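Local coordinates for Glyoxalase/bleomycin resistance protein/dioxygenase (Vibrio splendidus, PDB 2RK9) that is a member of the glyoxalase/bleomycin resistance protein/dioxygenase superfamily whose own substrate and activity are not established, at residues B[13-16]-B[17-20]; B[33-36]-B[37-40]. The protein carries 1 engineered substitution. All coordinates share one frame; numbering follows the deposited sequence.

Interaction 1 of 2, residues B[13-16]-B[17-20]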
ATOM      1  N   CYS B  13      -5.378   4.294  12.286  1.00  6.15           N
ATOM      2  CA  CYS B  13      -4.652   5.308  13.046  1.00  6.76           C
ATOM      3  C   CYS B  13      -5.084   5.336  14.509  1.00  7.53           C
ATOM      4  O   CYS B  13      -6.278   5.312  14.808  1.00  9.01           O
ATOM      5  CB  CYS B  13      -4.877   6.698  12.441  1.00  7.57           C
ATOM      6  SG  CYS B  13      -4.372   6.876  10.700  1.00  9.27           S
ATOM      7  N   PHE B  14      -4.113   5.397  15.417  1.00  6.90           N
ATOM      8  CA  PHE B  14      -4.423   5.445  16.844  1.00  7.49           C
ATOM      9  C   PHE B  14      -5.243   6.695  17.153  1.00  8.18           C
ATOM     10  O   PHE B  14      -6.238   6.630  17.870  1.00  9.05           O
ATOM     11  CB  PHE B  14      -3.131   5.450  17.668  1.00  8.83           C
ATOM     12  CG  PHE B  14      -2.324   4.197  17.527  1.00  8.15           C
ATOM     13  CD1 PHE B  14      -2.716   3.026  18.162  1.00 10.05           C
ATOM     14  CD2 PHE B  14      -1.175   4.185  16.750  1.00 10.01           C
ATOM     15  CE1 PHE B  14      -1.974   1.858  18.023  1.00  9.86           C
ATOM     16  CE2 PHE B  14      -0.422   3.019  16.605  1.00  9.82           C
ATOM     17  CZ  PHE B  14      -0.822   1.859  17.240  1.00  9.45           C
ATOM     18  N   ASP B  15      -4.810   7.829  16.613  1.00  7.61           N
ATOM     19  CA  ASP B  15      -5.513   9.104  16.787  1.00  7.44           C
ATOM     20  C   ASP B  15      -5.662   9.706  15.391  1.00  6.59           C
ATOM     21  O   ASP B  15      -4.699  10.224  14.823  1.00  5.63           O
ATOM     22  CB  ASP B  15      -4.704  10.046  17.683  1.00  9.11           C
ATOM     23  CG  ASP B  15      -5.433  11.347  17.977  1.00 10.70           C
ATOM     24  OD1 ASP B  15      -6.019  11.929  17.040  1.00 11.96           O
ATOM     25  OD2 ASP B  15      -5.408  11.793  19.139  1.00 10.45           O
ATOM     26  N   ILE B  16      -6.869   9.643  14.839  1.00  6.99           N
ATOM     27  CA  ILE B  16      -7.099  10.151  13.494  1.00  7.80           C
ATOM     28  C   ILE B  16      -6.736  11.615  13.267  1.00  6.53           C
ATOM     29  O   ILE B  16      -6.299  11.983  12.179  1.00  7.29           O
ATOM     30  CB  ILE B  16      -8.567   9.945  13.058  1.00  7.29           C
ATOM     31  CG1 ILE B  16      -8.706  10.272  11.570  1.00  6.92           C
ATOM     32  CG2 ILE B  16      -9.486  10.853  13.858  1.00  7.69           C
ATOM     33  CD1 ILE B  16      -7.821   9.424  10.680  1.00  7.50           C
ATOM     34  N   ASN B  17      -6.925  12.455  14.276  1.00  7.97           N
ATOM     35  CA  ASN B  17      -6.605  13.869  14.139  1.00  8.98           C
ATOM     36  C   ASN B  17      -5.101  14.067  14.023  1.00  9.40           C
ATOM     37  O   ASN B  17      -4.628  14.889  13.233  1.00  9.07           O
ATOM     38  CB  ASN B  17      -7.155  14.653  15.341  1.00 12.03           C
ATOM     39  CG  ASN B  17      -8.654  14.897  15.238  1.00 17.06           C
ATOM     40  OD1 ASN B  17      -9.335  15.120  16.243  1.00 23.06           O
ATOM     41  ND2 ASN B  17      -9.171  14.868  14.015  1.00 19.13           N
ATOM     42  N   VAL B  18      -4.353  13.303  14.812  1.00  7.11           N
ATOM     43  CA  VAL B  18      -2.899  13.383  14.794  1.00  7.94           C
ATOM     44  C   VAL B  18      -2.342  12.924  13.447  1.00  7.46           C
ATOM     45  O   VAL B  18      -1.463  13.571  12.875  1.00  6.87           O
ATOM     46  CB  VAL B  18      -2.283  12.520  15.927  1.00  7.65           C
ATOM     47  CG1 VAL B  18      -0.761  12.430  15.758  1.00  8.20           C
ATOM     48  CG2 VAL B  18      -2.630  13.127  17.284  1.00  9.62           C
ATOM     49  N   SER B  19      -2.856  11.808  12.944  1.00  6.97           N
ATOM     50  CA  SER B  19      -2.390  11.285  11.664  1.00  5.70           C
ATOM     51  C   SER B  19      -2.763  12.201  10.497  1.00  5.73           C
ATOM     52  O   SER B  19      -1.971  12.417   9.579  1.00  7.22           O
ATOM     53  CB  SER B  19      -2.956   9.889  11.438  1.00  6.71           C
ATOM     54  OG  SER B  19      -2.511   9.023  12.463  1.00  8.06           O
ATOM     55  N   GLN B  20      -3.970  12.741  10.525  1.00  7.13           N
ATOM     56  CA  GLN B  20      -4.380  13.630   9.453  1.00  7.40           C
ATOM     57  C   GLN B  20      -3.483  14.863   9.420  1.00  8.18           C
ATOM     58  O   GLN B  20      -3.040  15.281   8.350  1.00  8.10           O
ATOM     59  CB  GLN B  20      -5.827  14.067   9.636  1.00  8.88           C
ATOM     60  CG  GLN B  20      -6.338  14.948   8.511  1.00 11.16           C
ATOM     61  CD  GLN B  20      -7.764  15.398   8.740  1.00 12.60           C
ATOM     62  OE1 GLN B  20      -8.610  14.607   9.160  1.00 13.17           O
ATOM     63  NE2 GLN B  20      -8.042  16.666   8.459  1.00 13.01           N
TER
HETATM   64  O   HOH W   1      -2.367   8.314  15.310  1.00  7.15           O
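Asp-15 folds its carboxylate over the first turn of helix 16-26, where OD1 accepts from Val-18 N at 3.1 Å with an N-H...O angle of 160°. The amide comes in from above the carboxylate plane, 56° out of it. A second contact, from Asn-17 N to the same OD1, is weak, since its N-H points well off the oxygen. The side chain gets there with CG trans to the main-chain nitrogen (chi1 -176°), which also lays CG 3.4 Å from Val-18 CG2, the two side chains meeting almost at right angles. Asp-15 is thus the N-cap of the helix that follows strand 7-12 in this glyoxalase/bleomycin-resistance fold. Its own carbonyl O starts the helical bonding by accepting from Ser-19 N at 3.1 Å, and Ile-16 O takes Gln-20 N at 3.0 Å. The Asp-15 amide is satisfied by a water, N to water oxygen 2.8 Å, and that water donates to Ser-19 OG at 2.9 Å. The same hydroxyl also bonds Asp-126 of the second subunit, while Cys-13 packs CB 3.3 Å from Ser-19 OG. Asp-126 of that subunit additionally accepts from Phe-14 N, placing this helix start at the dimer interface.

Interaction 2 of 2, residues B[33-36]-B[37-40]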
ATOM      1  N   TYR B  33     -11.794  14.213   0.699  1.00 10.61           N
ATOM      2  CA  TYR B  33     -13.108  14.131   1.329  1.00 11.08           C
ATOM      3  C   TYR B  33     -13.017  13.318   2.609  1.00 11.72           C
ATOM      4  O   TYR B  33     -12.010  12.647   2.852  1.00 10.08           O
ATOM      5  CB  TYR B  33     -14.164  13.553   0.364  1.00 10.91           C
ATOM      6  CG  TYR B  33     -13.947  12.126  -0.090  1.00 11.50           C
ATOM      7  CD1 TYR B  33     -14.552  11.061   0.579  1.00 12.38           C
ATOM      8  CD2 TYR B  33     -13.162  11.836  -1.211  1.00 12.53           C
ATOM      9  CE1 TYR B  33     -14.386   9.744   0.143  1.00 12.99           C
ATOM     10  CE2 TYR B  33     -12.990  10.523  -1.647  1.00 13.42           C
ATOM     11  CZ  TYR B  33     -13.606   9.486  -0.966  1.00 12.93           C
ATOM     12  OH  TYR B  33     -13.443   8.186  -1.391  1.00 16.37           O
ATOM     13  N   GLU B  34     -14.059  13.397   3.437  1.00 11.81           N
ATOM     14  CA  GLU B  34     -14.074  12.676   4.710  1.00 12.28           C
ATOM     15  C   GLU B  34     -15.441  12.092   5.043  1.00 12.76           C
ATOM     16  O   GLU B  34     -16.432  12.301   4.339  1.00 10.14           O
ATOM     17  CB  GLU B  34     -13.721  13.602   5.883  1.00 15.64           C
ATOM     18  CG  GLU B  34     -12.641  14.637   5.689  1.00 20.48           C
ATOM     19  CD  GLU B  34     -12.600  15.606   6.871  1.00 21.54           C
ATOM     20  OE1 GLU B  34     -12.059  16.716   6.723  1.00 24.94           O
ATOM     21  OE2 GLU B  34     -13.112  15.250   7.957  1.00 23.63           O
ATOM     22  N   ARG B  35     -15.455  11.354   6.147  1.00 11.27           N
ATOM     23  CA  ARG B  35     -16.663  10.768   6.720  1.00 11.31           C
ATOM     24  C   ARG B  35     -16.363  10.854   8.216  1.00 11.15           C
ATOM     25  O   ARG B  35     -15.983   9.863   8.841  1.00 11.55           O
ATOM     26  CB  ARG B  35     -16.859   9.310   6.296  1.00 11.40           C
ATOM     27  CG  ARG B  35     -17.332   9.131   4.855  1.00 12.85           C
ATOM     28  CD  ARG B  35     -17.944   7.750   4.647  1.00 14.07           C
ATOM     29  NE  ARG B  35     -16.970   6.668   4.662  1.00 15.28           N
ATOM     30  CZ  ARG B  35     -16.210   6.332   3.625  1.00 15.45           C
ATOM     31  NH1 ARG B  35     -16.305   7.002   2.482  1.00 15.16           N
ATOM     32  NH2 ARG B  35     -15.369   5.307   3.722  1.00 15.18           N
ATOM     33  N   PRO B  36     -16.511  12.061   8.797  1.00 11.34           N
ATOM     34  CA  PRO B  36     -16.262  12.360  10.211  1.00 11.57           C
ATOM     35  C   PRO B  36     -16.779  11.357  11.240  1.00 12.73           C
ATOM     36  O   PRO B  36     -16.006  10.891  12.082  1.00 12.00           O
ATOM     37  CB  PRO B  36     -16.876  13.748  10.381  1.00 13.68           C
ATOM     38  CG  PRO B  36     -16.631  14.371   9.058  1.00 12.03           C
ATOM     39  CD  PRO B  36     -17.012  13.263   8.103  1.00 10.23           C
ATOM     40  N   ASP B  37     -18.064  11.008  11.185  1.00 13.78           N
ATOM     41  CA  ASP B  37     -18.602  10.061  12.167  1.00 15.06           C
ATOM     42  C   ASP B  37     -17.996   8.659  12.071  1.00 15.09           C
ATOM     43  O   ASP B  37     -18.279   7.793  12.901  1.00 14.58           O
ATOM     44  CB  ASP B  37     -20.148   9.988  12.102  1.00 17.75           C
ATOM     45  CG  ASP B  37     -20.682   9.626  10.719  1.00 21.06           C
ATOM     46  OD1 ASP B  37     -19.942   9.005   9.925  1.00 23.74           O
ATOM     47  OD2 ASP B  37     -21.860   9.952  10.425  1.00 22.01           O
ATOM     48  N   GLU B  38     -17.147   8.447  11.072  1.00 14.74           N
ATOM     49  CA  GLU B  38     -16.495   7.156  10.888  1.00 14.34           C
ATOM     50  C   GLU B  38     -14.996   7.311  11.082  1.00 11.74           C
ATOM     51  O   GLU B  38     -14.257   6.340  10.995  1.00 11.93           O
ATOM     52  CB  GLU B  38     -16.759   6.622   9.476  1.00 16.61           C
ATOM     53  CG  GLU B  38     -18.076   5.868   9.289  1.00 19.24           C
ATOM     54  CD  GLU B  38     -18.398   5.571   7.825  1.00 21.95           C
ATOM     55  OE1 GLU B  38     -17.483   5.213   7.062  1.00 21.91           O
ATOM     56  OE2 GLU B  38     -19.578   5.668   7.428  1.00 23.81           O
ATOM     57  N   GLU B  39     -14.556   8.535  11.358  1.00 11.02           N
ATOM     58  CA  GLU B  39     -13.130   8.809  11.524  1.00 10.01           C
ATOM     59  C   GLU B  39     -12.388   8.392  10.260  1.00  9.81           C
ATOM     60  O   GLU B  39     -11.277   7.863  10.320  1.00  8.71           O
ATOM     61  CB  GLU B  39     -12.572   8.054  12.735  1.00 12.54           C
ATOM     62  CG  GLU B  39     -13.050   8.589  14.082  1.00 15.05           C
ATOM     63  CD  GLU B  39     -12.489   7.801  15.249  1.00 19.95           C
ATOM     64  OE1 GLU B  39     -11.248   7.729  15.377  1.00 18.08           O
ATOM     65  OE2 GLU B  39     -13.290   7.242  16.040  1.00 25.03           O
ATOM     66  N   PHE B  40     -13.018   8.640   9.117  1.00  8.83           N
ATOM     67  CA  PHE B  40     -12.450   8.291   7.822  1.00  7.79           C
ATOM     68  C   PHE B  40     -12.015   9.540   7.060  1.00  8.43           C
ATOM     69  O   PHE B  40     -12.741  10.534   7.012  1.00  9.51           O
ATOM     70  CB  PHE B  40     -13.486   7.534   6.998  1.00  8.95           C
ATOM     71  CG  PHE B  40     -13.045   7.216   5.597  1.00  7.66           C
ATOM     72  CD1 PHE B  40     -12.259   6.100   5.337  1.00  8.25           C
ATOM     73  CD2 PHE B  40     -13.424   8.030   4.533  1.00  8.58           C
ATOM     74  CE1 PHE B  40     -11.865   5.798   4.040  1.00  8.97           C
ATOM     75  CE2 PHE B  40     -13.033   7.736   3.231  1.00  9.53           C
ATOM     76  CZ  PHE B  40     -12.251   6.619   2.985  1.00 10.07           C
TER
HETATM   77  O   HOH W   2     -12.953  12.541   9.017  1.00 11.52           O
HETATM   78  O   HOH W   3     -15.079   3.978   6.754  1.00 27.15           O
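Arg-35 lays its guanidinium flat over one face of the Phe-40 ring, the planes only 13° apart and CZ 3.7 Å from the ring centroid, a stacked cation-pi contact. The arginine chain bends at chi3 (-71°), which turns the guanidinium back toward the phenyl group, so that NH2 sits over the middle of the ring. At the guanidinium edge, close to its plane, NE donates to Glu-38 OE1 at 2.9 Å in a salt bridge; that oxygen is met from above its carboxylate plane, the two flat groups being turned 50° apart. The cation is therefore held on a face and at an edge together. A water also donates to Glu-38 OE1. In the backbone that carries these side chains, strands 30-35 and 40-45 join in a hairpin whose turn carries a G1 beta bulge that sets two residues, Glu-39 and Phe-40, against the single Arg-35. Arg-35 N donates to Phe-40 O at 3.0 Å, and Arg-35 O accepts from Glu-38 N (2.9 Å) and Phe-40 N (3.2 Å), which arrive from opposite faces of its carbonyl plane. Tyr-33 CE1 meets the edge of the Phe-40 ring at CE2, 3.9 Å away, and the tyrosine ring itself stacks on Tyr-42.

Overall arrangement
Interaction 1 opens helix 16-26 and interaction 2 turns the chain between strands 30-35 and 40-45, the former being the outermost strand at that end of the sheet within this chain. Their centres lie about 12 Å apart, and they touch where Ile-16 CG1 packs 3.7 Å from Glu-39 O. Interaction 1 is partly buried, with Cys-13 and Ser-19 enclosed and the second subunit close by; main-chain groups, a capping carboxylate and a serine hydroxyl make up its polar chemistry. Interaction 2 is a surface contact of charge over an aromatic face, in which Phe-40 alone is buried and no other chain of the assembly takes part. Both reach strand 48-53, through Cys-13 and Ile-16 on Leu-52 and through Phe-40 on Met-51.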